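Local coordinates for protein pyrethroid hydrolase (Sphingobium faniae, PDB 5Y5R) that hydrolyses pyrethroid pesticides such as cypermethrin and permethrin at their ester bond, releasing an alcohol and a cyclopropanecarboxylic acid, at residues A[54-57]-A[58-61]; A[98-102]-A[103-107]; A[111-114]-A[115-119]; A[149-152]-A[153-157]; A[186-189]-A[190-193]. One frame throughout, in Å; residues are numbered along the deposited sequence.

Contact 1 (A[54-57]-A[58-61])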
loop_
_atom_site.group_PDB
_atom_site.type_symbol
_atom_site.label_atom_id
_atom_site.label_comp_id
_atom_site.label_asym_id
_atom_site.label_seq_id
_atom_site.Cartn_x
_atom_site.Cartn_y
_atom_site.Cartn_z
HETATM N N MSE A 54 -0.206 14.800 -4.124
HETATM C CA MSE A 54 -0.701 13.441 -4.300
HETATM C C MSE A 54 -1.230 13.179 -5.693
HETATM O O MSE A 54 -1.087 12.076 -6.201
HETATM C CB MSE A 54 -1.786 13.131 -3.274
HETATM C CG MSE A 54 -1.197 12.885 -1.883
HETATM SE SE MSE A 54 -0.135 11.256 -1.800
HETATM C CE MSE A 54 -1.620 9.927 -1.620
ATOM N N GLU A 55 -1.886 14.181 -6.277
ATOM C CA GLU A 55 -2.336 14.049 -7.653
ATOM C C GLU A 55 -1.163 13.690 -8.540
ATOM O O GLU A 55 -1.285 12.853 -9.441
ATOM C CB GLU A 55 -2.975 15.359 -8.146
ATOM C CG GLU A 55 -3.544 15.273 -9.590
ATOM C CD GLU A 55 -2.467 15.300 -10.682
ATOM O OE1 GLU A 55 -1.391 15.885 -10.421
ATOM O OE2 GLU A 55 -2.659 14.663 -11.761
ATOM N N HIS A 56 -0.005 14.306 -8.268
ATOM C CA HIS A 56 1.225 14.008 -8.993
ATOM C C HIS A 56 1.764 12.633 -8.638
ATOM O O HIS A 56 2.186 11.878 -9.521
ATOM C CB HIS A 56 2.280 15.064 -8.672
ATOM C CG HIS A 56 3.535 14.911 -9.469
ATOM N ND1 HIS A 56 4.756 15.363 -9.017
ATOM C CD2 HIS A 56 3.759 14.368 -10.688
ATOM C CE1 HIS A 56 5.682 15.099 -9.922
ATOM N NE2 HIS A 56 5.102 14.495 -10.946
ATOM N N TYR A 57 1.827 12.331 -7.330
ATOM C CA TYR A 57 2.340 11.044 -6.861
ATOM C C TYR A 57 1.555 9.881 -7.466
ATOM O O TYR A 57 2.143 8.871 -7.864
ATOM C CB TYR A 57 2.268 10.986 -5.318
ATOM C CG TYR A 57 3.088 9.893 -4.644
ATOM C CD1 TYR A 57 4.460 9.797 -4.858
ATOM C CD2 TYR A 57 2.512 9.004 -3.730
ATOM C CE1 TYR A 57 5.205 8.824 -4.262
ATOM C CE2 TYR A 57 3.287 8.017 -3.108
ATOM C CZ TYR A 57 4.618 7.928 -3.394
ATOM O OH TYR A 57 5.399 6.977 -2.760
ATOM N N THR A 58 0.228 10.006 -7.545
ATOM C CA THR A 58 -0.630 8.892 -7.926
ATOM C C THR A 58 -0.941 8.879 -9.419
ATOM O O THR A 58 -1.745 8.052 -9.876
ATOM C CB THR A 58 -1.939 8.932 -7.128
ATOM O OG1 THR A 58 -2.538 10.237 -7.173
ATOM C CG2 THR A 58 -1.644 8.631 -5.670
ATOM N N ARG A 59 -0.290 9.741 -10.196
ATOM C CA ARG A 59 -0.698 9.913 -11.588
ATOM C C ARG A 59 -0.401 8.697 -12.465
ATOM O O ARG A 59 -1.190 8.408 -13.377
ATOM C CB ARG A 59 -0.033 11.181 -12.161
ATOM C CG ARG A 59 -0.532 11.614 -13.541
ATOM C CD ARG A 59 -0.368 13.118 -13.724
ATOM N NE ARG A 59 1.011 13.599 -13.809
ATOM C CZ ARG A 59 1.371 14.848 -13.508
ATOM N NH1 ARG A 59 0.453 15.722 -13.072
ATOM N NH2 ARG A 59 2.643 15.221 -13.619
ATOM N N PRO A 60 0.649 7.913 -12.202
ATOM C CA PRO A 60 0.787 6.658 -12.953
ATOM C C PRO A 60 -0.395 5.711 -12.818
ATOM O O PRO A 60 -0.639 4.934 -13.739
ATOM C CB PRO A 60 2.076 6.051 -12.388
ATOM C CG PRO A 60 2.871 7.215 -11.952
ATOM C CD PRO A 60 1.901 8.255 -11.495
ATOM N N VAL A 61 -1.112 5.714 -11.695
ATOM C CA VAL A 61 -2.298 4.869 -11.581
ATOM C C VAL A 61 -3.486 5.501 -12.277
ATOM O O VAL A 61 -4.220 4.824 -13.005
ATOM C CB VAL A 61 -2.613 4.595 -10.107
ATOM C CG1 VAL A 61 -3.966 3.884 -9.973
ATOM C CG2 VAL A 61 -1.470 3.815 -9.484
#
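Thr-58 grips the carbonyl oxygen of Met-54, here a selenomethionine, with two donors of its own. Its hydroxyl OG1 comes within 2.5 Å of Met-54 O, while its backbone N donates to the same oxygen over 2.8 Å, the two arriving from opposite faces of the carbonyl plane. A chi1 of 50°, which sets OG1 between the backbone N and the carbonyl carbon, turns the hydroxyl back to that oxygen. One residue along, Glu-55 OE1 forms a salt bridge with Arg-59 NH1 at 3.2 Å, the carboxylate and guanidinium planes standing 48° apart. His-56 also meets this arginine, CD2 lying over a guanidinium face on the same side as the glutamate oxygen. Further out, the imidazole is held through ND1 by the backbone N of Val-52, and Trp-86 of helix 80-90 packs against Met-54, Glu-55 and Thr-58. The whole is a helix-to-helix junction in the alpha/beta-hydrolase fold, where helix 54-57 ends and helix 59-67 begins.

Contact 2 (A[98-102]-A[103-107])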
loop_
_atom_site.group_PDB
_atom_site.type_symbol
_atom_site.label_atom_id
_atom_site.label_comp_id
_atom_site.label_asym_id
_atom_site.label_seq_id
_atom_site.Cartn_x
_atom_site.Cartn_y
_atom_site.Cartn_z
ATOM N N LEU A 98 -11.539 -1.610 -2.993
ATOM C CA LEU A 98 -10.313 -1.148 -2.339
ATOM C C LEU A 98 -9.760 -2.239 -1.433
ATOM O O LEU A 98 -10.470 -2.755 -0.567
ATOM C CB LEU A 98 -10.562 0.126 -1.517
ATOM C CG LEU A 98 -10.898 1.379 -2.333
ATOM C CD1 LEU A 98 -11.285 2.526 -1.412
ATOM C CD2 LEU A 98 -9.735 1.801 -3.246
ATOM N N ILE A 99 -8.490 -2.566 -1.607
ATOM C CA ILE A 99 -7.839 -3.576 -0.792
ATOM C C ILE A 99 -6.686 -2.929 -0.039
ATOM O O ILE A 99 -5.741 -2.437 -0.665
ATOM C CB ILE A 99 -7.319 -4.729 -1.652
ATOM C CG1 ILE A 99 -8.452 -5.376 -2.456
ATOM C CG2 ILE A 99 -6.647 -5.767 -0.774
ATOM C CD1 ILE A 99 -7.952 -6.495 -3.294
ATOM N N TYR A 100 -6.722 -2.996 1.290
ATOM C CA TYR A 100 -5.672 -2.450 2.151
ATOM C C TYR A 100 -4.865 -3.608 2.734
ATOM O O TYR A 100 -5.323 -4.288 3.661
ATOM C CB TYR A 100 -6.267 -1.567 3.254
ATOM C CG TYR A 100 -6.976 -0.339 2.758
ATOM C CD1 TYR A 100 -8.288 -0.404 2.299
ATOM C CD2 TYR A 100 -6.341 0.878 2.727
ATOM C CE1 TYR A 100 -8.958 0.705 1.856
ATOM C CE2 TYR A 100 -6.991 1.993 2.271
ATOM C CZ TYR A 100 -8.301 1.904 1.819
ATOM O OH TYR A 100 -8.965 3.034 1.389
ATOM N N LEU A 101 -3.654 -3.810 2.227
ATOM C CA LEU A 101 -2.793 -4.928 2.609
ATOM C C LEU A 101 -1.783 -4.448 3.647
ATOM O O LEU A 101 -0.731 -3.891 3.298
ATOM C CB LEU A 101 -2.104 -5.528 1.375
ATOM C CG LEU A 101 -1.058 -6.618 1.626
ATOM C CD1 LEU A 101 -1.597 -7.809 2.448
ATOM C CD2 LEU A 101 -0.469 -7.094 0.310
ATOM N N THR A 102 -2.070 -4.773 4.917
ATOM C CA THR A 102 -1.420 -4.246 6.120
ATOM C C THR A 102 -1.001 -2.822 5.793
ATOM O O THR A 102 0.185 -2.459 5.813
ATOM C CB THR A 102 -0.307 -5.197 6.616
ATOM O OG1 THR A 102 0.209 -4.750 7.878
ATOM C CG2 THR A 102 0.850 -5.396 5.591
ATOM N N ALA A 103 -1.999 -2.028 5.417
ATOM C CA ALA A 103 -1.824 -0.740 4.764
ATOM C C ALA A 103 -2.398 0.370 5.630
ATOM O O ALA A 103 -3.183 0.124 6.537
ATOM C CB ALA A 103 -2.509 -0.708 3.380
ATOM N N VAL A 104 -2.003 1.604 5.323
ATOM C CA VAL A 104 -2.508 2.765 6.051
ATOM C C VAL A 104 -3.945 2.994 5.588
ATOM O O VAL A 104 -4.195 3.346 4.432
ATOM C CB VAL A 104 -1.624 4.004 5.821
ATOM C CG1 VAL A 104 -2.165 5.191 6.587
ATOM C CG2 VAL A 104 -0.211 3.729 6.251
ATOM N N LEU A 105 -4.894 2.811 6.501
ATOM C CA LEU A 105 -6.314 3.029 6.259
ATOM C C LEU A 105 -6.730 4.114 7.240
ATOM O O LEU A 105 -6.810 3.879 8.447
ATOM C CB LEU A 105 -7.130 1.756 6.473
ATOM C CG LEU A 105 -8.632 2.003 6.463
ATOM C CD1 LEU A 105 -9.076 2.368 5.036
ATOM C CD2 LEU A 105 -9.411 0.809 7.039
ATOM N N THR A 106 -6.872 5.330 6.746
ATOM C CA THR A 106 -7.239 6.430 7.609
ATOM C C THR A 106 -8.627 6.911 7.250
ATOM O O THR A 106 -9.077 6.801 6.104
ATOM C CB THR A 106 -6.206 7.580 7.571
ATOM O OG1 THR A 106 -6.094 8.138 6.255
ATOM C CG2 THR A 106 -4.912 7.030 7.946
ATOM N N ALA A 107 -9.312 7.385 8.272
ATOM C CA ALA A 107 -10.611 7.933 8.099
ATOM C C ALA A 107 -10.491 9.227 7.311
ATOM O O ALA A 107 -9.433 9.865 7.316
ATOM C CB ALA A 107 -11.245 8.175 9.469
#
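Two first torsions bring Tyr-100 and Leu-105 together: CG of the tyrosine lies anti to its carbonyl carbon (chi1 -64°), whereas CG of the leucine lies anti to the backbone N (chi1 170°). The result is a CH-pi contact in which the methyl CD1 of Leu-105 sits over one face of the phenol ring, 3.5 Å from its centroid and 18° off the ring normal. The methyl is displaced toward the hydroxyl-bearing rim, and its shortest approach is 3.3 Å to Tyr-100 CZ. At the ring edge, Val-104 O lies 3.7 Å from Tyr-100 CD2, and the methyl of Ala-103 packs 3.9 Å from Tyr-100 CB. The phenolic OH is hydrogen-bonded to Ser-85 OG. The chain turns at Thr-102, so that the segment after the strand folds back along the aromatic side chain. Replacing Tyr-100 by an alanine would probably leave the Leu-105 methyl without the ring it covers and deprive Ser-85 of its phenolic hydrogen-bond partner. Thr-102, at the bend, turns its hydroxyl to Asp-202, which is probably the acid of the charge relay system, and Val-104 reaches the bound pyrethroid. Strand 95-101 lies in the parallel sheet between strands 71-77 and 194-199, with Leu-101 touching helix 237-249, while the loop beyond it leads to helix 113-116.

Contact 3 (A[111-114]-A[115-119])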
loop_
_atom_site.group_PDB
_atom_site.type_symbol
_atom_site.label_atom_id
_atom_site.label_comp_id
_atom_site.label_asym_id
_atom_site.label_seq_id
_atom_site.Cartn_x
_atom_site.Cartn_y
_atom_site.Cartn_z
ATOM N N THR A 111 -4.602 12.109 8.558
ATOM C CA THR A 111 -3.414 11.801 7.774
ATOM C C THR A 111 -2.760 10.539 8.292
ATOM O O THR A 111 -2.943 10.161 9.455
ATOM C CB THR A 111 -2.414 12.951 7.847
ATOM O OG1 THR A 111 -2.030 13.097 9.207
ATOM C CG2 THR A 111 -3.064 14.221 7.392
ATOM N N PRO A 112 -1.964 9.878 7.456
ATOM C CA PRO A 112 -1.235 8.691 7.920
ATOM C C PRO A 112 -0.360 8.940 9.127
ATOM O O PRO A 112 -0.133 7.998 9.900
ATOM C CB PRO A 112 -0.405 8.306 6.690
ATOM C CG PRO A 112 -1.198 8.817 5.551
ATOM C CD PRO A 112 -1.837 10.062 5.994
ATOM N N GLU A 113 0.154 10.166 9.321
ATOM C CA GLU A 113 1.073 10.366 10.443
ATOM C C GLU A 113 0.396 10.060 11.781
ATOM O O GLU A 113 1.082 9.661 12.728
ATOM C CB GLU A 113 1.675 11.788 10.462
ATOM C CG GLU A 113 0.982 12.859 9.672
ATOM C CD GLU A 113 1.757 14.162 9.630
ATOM O OE1 GLU A 113 2.696 14.329 10.443
ATOM O OE2 GLU A 113 1.406 15.041 8.806
ATOM N N THR A 114 -0.951 10.146 11.858
ATOM C CA THR A 114 -1.675 9.784 13.082
ATOM C C THR A 114 -1.288 8.410 13.603
ATOM O O THR A 114 -1.114 8.221 14.809
ATOM C CB THR A 114 -3.202 9.795 12.857
ATOM O OG1 THR A 114 -3.665 11.121 12.576
ATOM C CG2 THR A 114 -3.964 9.200 14.058
ATOM N N PHE A 115 -1.126 7.438 12.713
ATOM C CA PHE A 115 -0.882 6.075 13.164
ATOM C C PHE A 115 0.580 5.667 13.175
ATOM O O PHE A 115 0.910 4.621 13.739
ATOM C CB PHE A 115 -1.718 5.128 12.301
ATOM C CG PHE A 115 -3.186 5.329 12.499
ATOM C CD1 PHE A 115 -3.811 4.831 13.618
ATOM C CD2 PHE A 115 -3.914 6.078 11.595
ATOM C CE1 PHE A 115 -5.137 5.011 13.812
ATOM C CE2 PHE A 115 -5.239 6.289 11.794
ATOM C CZ PHE A 115 -5.856 5.762 12.920
ATOM N N VAL A 116 1.446 6.459 12.552
ATOM C CA VAL A 116 2.886 6.206 12.555
ATOM C C VAL A 116 3.541 6.786 13.790
ATOM O O VAL A 116 4.447 6.184 14.375
ATOM C CB VAL A 116 3.495 6.784 11.269
ATOM C CG1 VAL A 116 4.999 6.920 11.392
ATOM C CG2 VAL A 116 3.097 5.892 10.072
ATOM N N LEU A 117 3.114 7.928 14.178
ATOM C CA LEU A 117 3.709 8.580 15.318
ATOM C C LEU A 117 3.050 8.054 16.598
ATOM O O LEU A 117 1.906 7.584 16.563
ATOM C CB LEU A 117 3.534 10.082 15.169
ATOM C CG LEU A 117 4.494 10.611 14.081
ATOM C CD1 LEU A 117 3.738 11.539 13.181
ATOM C CD2 LEU A 117 5.698 11.351 14.663
ATOM N N PRO A 118 3.750 8.112 17.730
ATOM C CA PRO A 118 3.187 7.586 18.976
ATOM C C PRO A 118 1.895 8.297 19.335
ATOM O O PRO A 118 1.655 9.449 18.955
ATOM C CB PRO A 118 4.276 7.876 20.017
ATOM C CG PRO A 118 5.504 8.123 19.240
ATOM C CD PRO A 118 5.069 8.726 17.949
ATOM N N GLY A 119 1.033 7.572 20.032
ATOM C CA GLY A 119 -0.252 8.120 20.405
ATOM C C GLY A 119 -1.125 7.044 21.002
ATOM O O GLY A 119 -0.746 5.872 21.096
#
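Glu-113 and Leu-117 run side by side on the short helix 113-116, an element that follows strand 95-101 in this alpha/beta hydrolase and contributes Val-116 to the ligand pocket. From Leu-117, CB lies 3.5 Å from Glu-113 O and CG passes the same carbonyl oxygen at 3.8 Å. The branch CD1 then comes closest, 3.3 Å from Glu-113 O, and also meets CB of that glutamate; the same CD1 lies 4.0 Å from Glu-113 OE1. Chi1 of -73° sets the leucine CG beside the backbone N, and from there CD1 lies alongside the glutamate, the two side chains pointing the same way. Leu-117 N gives a nearly straight bond to Glu-113 O, with an N-H...O angle of 167°, closing the helix where the backbone leaves helical geometry. The bond from Phe-115 N to Pro-112 O is 3.0 Å long, and its donor stands above the carbonyl plane. Outward from this turn, Arg-123 touches both Thr-114 and Phe-115, and helix 207-216 packs on the phenylalanine through Met-213 and Glu-216. In a CH-pi contact, over the centre of the Phe-115 ring, sits the methyl CG2 of Thr-114, 3.9 Å from the centroid.

Contact 4 (A[149-152]-A[153-157]). With 8NL ((2-methyl-3-phenyl-phenyl)methyl (1~{S})-3-[(~{E})-2-chloranyl-3,3,3-tris(fluoranyl)prop-1-enyl]-2,2-dimethyl-cyclopropane-1-carboxylate), chain G.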
loop_
_atom_site.group_PDB
_atom_site.type_symbol
_atom_site.label_atom_id
_atom_site.label_comp_id
_atom_site.label_asym_id
_atom_site.label_seq_id
_atom_site.Cartn_x
_atom_site.Cartn_y
_atom_site.Cartn_z
ATOM N N GLU A 149 21.209 -6.000 8.817
ATOM C CA GLU A 149 20.494 -7.196 9.257
ATOM C C GLU A 149 19.209 -6.817 9.977
ATOM O O GLU A 149 18.190 -7.501 9.845
ATOM C CB GLU A 149 21.382 -8.054 10.158
ATOM C CG GLU A 149 20.706 -9.282 10.824
ATOM C CD GLU A 149 20.098 -10.285 9.823
ATOM O OE1 GLU A 149 20.358 -10.166 8.617
ATOM O OE2 GLU A 149 19.365 -11.205 10.253
ATOM N N ARG A 150 19.247 -5.745 10.776
ATOM C CA ARG A 150 18.016 -5.245 11.380
ATOM C C ARG A 150 16.999 -4.855 10.314
ATOM O O ARG A 150 15.800 -5.124 10.457
ATOM C CB ARG A 150 18.332 -4.041 12.264
ATOM C CG ARG A 150 17.274 -3.707 13.238
ATOM C CD ARG A 150 17.153 -4.776 14.288
ATOM N NE ARG A 150 15.950 -4.568 15.084
ATOM C CZ ARG A 150 15.077 -5.528 15.354
ATOM N NH1 ARG A 150 15.321 -6.748 14.919
ATOM N NH2 ARG A 150 13.991 -5.273 16.065
ATOM N N LEU A 151 17.454 -4.186 9.248
ATOM C CA LEU A 151 16.548 -3.784 8.182
ATOM C C LEU A 151 15.910 -4.993 7.538
ATOM O O LEU A 151 14.712 -4.977 7.230
ATOM C CB LEU A 151 17.270 -2.971 7.104
ATOM C CG LEU A 151 17.743 -1.568 7.428
ATOM C CD1 LEU A 151 18.620 -1.027 6.280
ATOM C CD2 LEU A 151 16.520 -0.680 7.676
ATOM N N ARG A 152 16.711 -6.040 7.299
ATOM C CA ARG A 152 16.204 -7.255 6.664
ATOM C C ARG A 152 15.205 -7.971 7.560
ATOM O O ARG A 152 14.088 -8.308 7.128
ATOM C CB ARG A 152 17.344 -8.220 6.347
ATOM C CG ARG A 152 16.858 -9.453 5.545
ATOM C CD ARG A 152 17.801 -10.628 5.693
ATOM N NE ARG A 152 17.889 -11.196 7.048
ATOM C CZ ARG A 152 17.029 -12.097 7.542
ATOM N NH1 ARG A 152 16.026 -12.540 6.791
ATOM N NH2 ARG A 152 17.194 -12.599 8.758
ATOM N N GLU A 153 15.596 -8.222 8.813
ATOM C CA GLU A 153 14.734 -9.031 9.663
ATOM C C GLU A 153 13.443 -8.317 10.006
ATOM O O GLU A 153 12.468 -8.989 10.357
ATOM C CB GLU A 153 15.417 -9.469 10.951
ATOM C CG GLU A 153 15.921 -8.382 11.813
ATOM C CD GLU A 153 16.879 -8.889 12.869
ATOM O OE1 GLU A 153 17.408 -10.019 12.756
ATOM O OE2 GLU A 153 17.067 -8.171 13.853
ATOM N N VAL A 154 13.428 -6.982 9.961
ATOM C CA VAL A 154 12.230 -6.188 10.275
ATOM C C VAL A 154 11.307 -6.052 9.066
ATOM O O VAL A 154 10.094 -6.289 9.163
ATOM C CB VAL A 154 12.635 -4.809 10.834
ATOM C CG1 VAL A 154 11.495 -3.887 10.903
ATOM C CG2 VAL A 154 13.237 -4.955 12.226
ATOM N N PHE A 155 11.846 -5.594 7.933
ATOM C CA PHE A 155 11.047 -5.325 6.747
ATOM C C PHE A 155 11.006 -6.451 5.718
ATOM O O PHE A 155 10.032 -6.514 4.971
ATOM C CB PHE A 155 11.573 -4.082 6.037
ATOM C CG PHE A 155 11.355 -2.804 6.783
ATOM C CD1 PHE A 155 10.165 -2.113 6.652
ATOM C CD2 PHE A 155 12.366 -2.271 7.598
ATOM C CE1 PHE A 155 9.974 -0.908 7.289
ATOM C CE2 PHE A 155 12.165 -1.068 8.276
ATOM C CZ PHE A 155 10.963 -0.385 8.106
HETATM N N MSE A 156 12.064 -7.258 5.581
HETATM C CA MSE A 156 12.210 -8.253 4.477
HETATM C C MSE A 156 12.303 -9.695 4.990
HETATM O O MSE A 156 12.857 -10.590 4.333
HETATM C CB MSE A 156 13.467 -7.976 3.636
HETATM C CG MSE A 156 13.585 -6.585 2.988
HETATM SE SE MSE A 156 15.481 -6.075 2.660
HETATM C CE MSE A 156 15.666 -4.748 4.139
ATOM N N GLY A 157 11.800 -9.916 6.200
ATOM C CA GLY A 157 11.807 -11.241 6.779
ATOM C C GLY A 157 10.973 -12.249 6.013
ATOM O O GLY A 157 11.173 -13.454 6.184
HETATM C C 8NL G . 10.435 0.482 3.613
HETATM C C8 8NL G . 13.674 -1.355 2.002
HETATM C C9 8NL G . 15.015 -0.985 2.003
HETATM C C10 8NL G . 15.633 -0.596 3.184
HETATM C C11 8NL G . 14.853 -0.602 4.338
HETATM C C12 8NL G . 13.510 -0.980 4.316
HETATM C C13 8NL G . 7.655 -0.692 3.218
HETATM O O 8NL G . 7.375 -0.067 4.494
HETATM CL CL 8NL G . 6.741 4.712 9.769
HETATM C C21 8NL G . 6.670 3.906 8.201
HETATM C C22 8NL G . 7.848 4.079 7.272
HETATM F F2 8NL G . 8.533 2.949 7.263
HETATM F F1 8NL G . 7.499 4.406 6.044
HETATM F F 8NL G . 8.590 5.052 7.759
HETATM C C20 8NL G . 5.624 3.135 7.898
HETATM C C16 8NL G . 5.509 2.452 6.553
HETATM C C17 8NL G . 4.398 1.418 6.699
HETATM C C18 8NL G . 3.434 2.320 5.943
HETATM C C19 8NL G . 4.002 1.141 8.158
HETATM C C15 8NL G . 5.836 0.985 6.293
HETATM C C14 8NL G . 6.194 0.786 4.818
HETATM O O1 8NL G . 5.556 1.370 3.940
HETATM C C2 8NL G . 8.975 -1.462 3.050
HETATM C C3 8NL G . 8.853 -2.790 2.659
HETATM C C4 8NL G . 9.964 -3.610 2.466
HETATM C C5 8NL G . 11.247 -3.093 2.623
HETATM C C6 8NL G . 11.433 -1.773 3.015
HETATM C C1 8NL G . 10.288 -0.951 3.217
HETATM C C7 8NL G . 12.887 -1.348 3.140
#
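Helix 148-155 lines the substrate pocket with Leu-151 and Phe-155 and carries a cluster of charged side chains on its outer surface. Toward the bound pyrethroid, Phe-155 lays one ring face against the ligand's biphenyl group, with CG 3.7 Å from 8NL C12, while Leu-151 CD2 stands 3.7 Å from 8NL C11. The carbonyl Leu-151 O meets the edge of the Phe-155 ring in its plane and also accepts the helical bond from Phe-155 N. In this alpha/beta hydrolase, Ser-78, His-230 and Ala-12 hydrogen-bond the same ligand, placing the helix beside the ester-cleaving centre. Outside, Arg-152, bent at chi3 (66°) so that its guanidinium turns to the carboxylate, holds Glu-149 side-on: NE donates to OE1 over 3.1 Å and NH2 to OE2 over 3.0 Å, both partners nearly in the guanidinium plane. Replacing Arg-152 by a leucine would probably leave the Glu-149 carboxylate without its mate and facing Glu-153 OE1, only 3.4 Å from Glu-149 OE2. Glu-153 turns its other oxygen to Arg-150, in a salt bridge whose modelled OE2-to-NH1 length of 2.5 Å is doubtfully short, the two planes 84° apart. Val-154 CG2 covers a face of that guanidinium, centred 3.7 Å above it.

Contact 5 (A[186-189]-A[190-193])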
loop_
_atom_site.group_PDB
_atom_site.type_symbol
_atom_site.label_atom_id
_atom_site.label_comp_id
_atom_site.label_asym_id
_atom_site.label_seq_id
_atom_site.Cartn_x
_atom_site.Cartn_y
_atom_site.Cartn_z
ATOM N N GLU A 186 -14.930 11.131 0.279
ATOM C CA GLU A 186 -16.237 11.583 0.714
ATOM C C GLU A 186 -17.304 11.004 -0.202
ATOM O O GLU A 186 -17.027 10.620 -1.348
ATOM C CB GLU A 186 -16.331 13.106 0.697
ATOM C CG GLU A 186 -16.294 13.685 -0.687
ATOM C CD GLU A 186 -16.262 15.196 -0.688
ATOM O OE1 GLU A 186 -15.773 15.802 0.293
ATOM O OE2 GLU A 186 -16.735 15.782 -1.682
ATOM N N GLY A 187 -18.540 10.972 0.314
ATOM C CA GLY A 187 -19.669 10.663 -0.533
ATOM C C GLY A 187 -19.563 9.355 -1.286
ATOM O O GLY A 187 -19.611 8.263 -0.714
ATOM N N ARG A 188 -19.415 9.485 -2.598
ATOM C CA ARG A 188 -19.498 8.328 -3.474
ATOM C C ARG A 188 -18.383 7.329 -3.187
ATOM O O ARG A 188 -18.627 6.116 -3.140
ATOM C CB ARG A 188 -19.412 8.844 -4.913
ATOM C CG ARG A 188 -20.074 8.049 -5.993
ATOM C CD ARG A 188 -19.700 8.703 -7.307
ATOM N NE ARG A 188 -19.815 7.784 -8.430
ATOM C CZ ARG A 188 -19.816 8.174 -9.701
ATOM N NH1 ARG A 188 -19.710 9.466 -9.996
ATOM N NH2 ARG A 188 -19.930 7.272 -10.669
ATOM N N ALA A 189 -17.179 7.827 -2.883
ATOM C CA ALA A 189 -16.039 6.956 -2.614
ATOM C C ALA A 189 -16.255 6.042 -1.414
ATOM O O ALA A 189 -15.709 4.932 -1.379
ATOM C CB ALA A 189 -14.783 7.801 -2.400
ATOM N N LEU A 190 -17.023 6.485 -0.419
ATOM C CA LEU A 190 -17.263 5.655 0.758
ATOM C C LEU A 190 -18.243 4.510 0.499
ATOM O O LEU A 190 -18.429 3.662 1.378
ATOM C CB LEU A 190 -17.752 6.519 1.917
ATOM C CG LEU A 190 -16.682 7.502 2.417
ATOM C CD1 LEU A 190 -17.326 8.518 3.345
ATOM C CD2 LEU A 190 -15.601 6.736 3.133
ATOM N N GLU A 191 -18.840 4.441 -0.683
ATOM C CA GLU A 191 -19.642 3.281 -1.043
ATOM C C GLU A 191 -18.809 2.193 -1.692
ATOM O O GLU A 191 -19.299 1.082 -1.905
ATOM C CB GLU A 191 -20.743 3.680 -2.024
ATOM C CG GLU A 191 -21.337 5.038 -1.778
ATOM C CD GLU A 191 -22.706 5.143 -2.347
ATOM O OE1 GLU A 191 -23.650 4.786 -1.628
ATOM O OE2 GLU A 191 -22.850 5.576 -3.503
ATOM N N ILE A 192 -17.578 2.495 -2.044
ATOM C CA ILE A 192 -16.741 1.486 -2.676
ATOM C C ILE A 192 -16.470 0.388 -1.653
ATOM O O ILE A 192 -16.090 0.698 -0.505
ATOM C CB ILE A 192 -15.446 2.126 -3.162
ATOM C CG1 ILE A 192 -15.725 3.196 -4.221
ATOM C CG2 ILE A 192 -14.487 1.097 -3.655
ATOM C CD1 ILE A 192 -14.435 3.765 -4.870
ATOM N N PRO A 193 -16.696 -0.886 -1.986
ATOM C CA PRO A 193 -16.387 -1.965 -1.037
ATOM C C PRO A 193 -14.917 -1.946 -0.647
ATOM O O PRO A 193 -14.028 -1.743 -1.480
ATOM C CB PRO A 193 -16.745 -3.237 -1.807
ATOM C CG PRO A 193 -17.784 -2.802 -2.799
ATOM C CD PRO A 193 -17.433 -1.368 -3.165
#
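Leu-190 and Glu-191 each set their side chains against the carbonyls of the turn that precedes them. Both carry CG anti to the carbonyl carbon. The backbone turn puts Leu-190 CB 3.7 Å from Gly-187 O, and chi1 of -66° then sends the chain on so that CD1 lies 4.2 Å from Glu-186 CA. Glu-191 leads its chain past the next carbonyl, CG lying 3.2 Å from Arg-188 O, then extends beyond it. The Arg-188 guanidinium and the Glu-191 carboxylate carry opposite charges but are not in contact, with NE and OE2 of the two 6.2 Å apart, so any attraction between them is probably modest. Ile-192 approaches the third carbonyl, both CB and CG1 lying 3.3 Å from Ala-189 O.

The backbone follows the same succession in three bonds spanning three residues each: Leu-190 N to Gly-187 O, Glu-191 N to Arg-188 O at 3.0 Å, and Ile-192 N to Ala-189 O at 3.1 Å. In each the donor stands well above the carbonyl plane. Gly-187 enters the turn with a positive phi of 55°, readily adopted by a residue without a side chain. Around the turn, Ala-189 and Ile-192 face helix 80-90 at Gln-89 and Ala-88. Ile-192 also packs on Val-95 and Leu-98 of strand 95-101, just before the chain enters strand 194-199.

Overall arrangement
The five local contacts follow one another along a single alpha/beta-hydrolase chain, but they differ in how near they lie to the bound pyrethroid. Contacts 2, 3 and 4 each supply pocket residues, approaching the ligand from separate parts of the fold. Contacts 2 and 3 touch, Val-104 CG1 lying 3.6 Å from Pro-112 CB, whereas contact 4 stands with its centre about 22 Å from each of theirs. Contact 5 joins contact 2 through a probable hydrogen bond from Leu-98 N to Pro-193 O, 2.9 Å long. Contact 1 lies away from the catalytic residues and the pocket, its centre about 29 Å from that of contact 4, across the chain's centre.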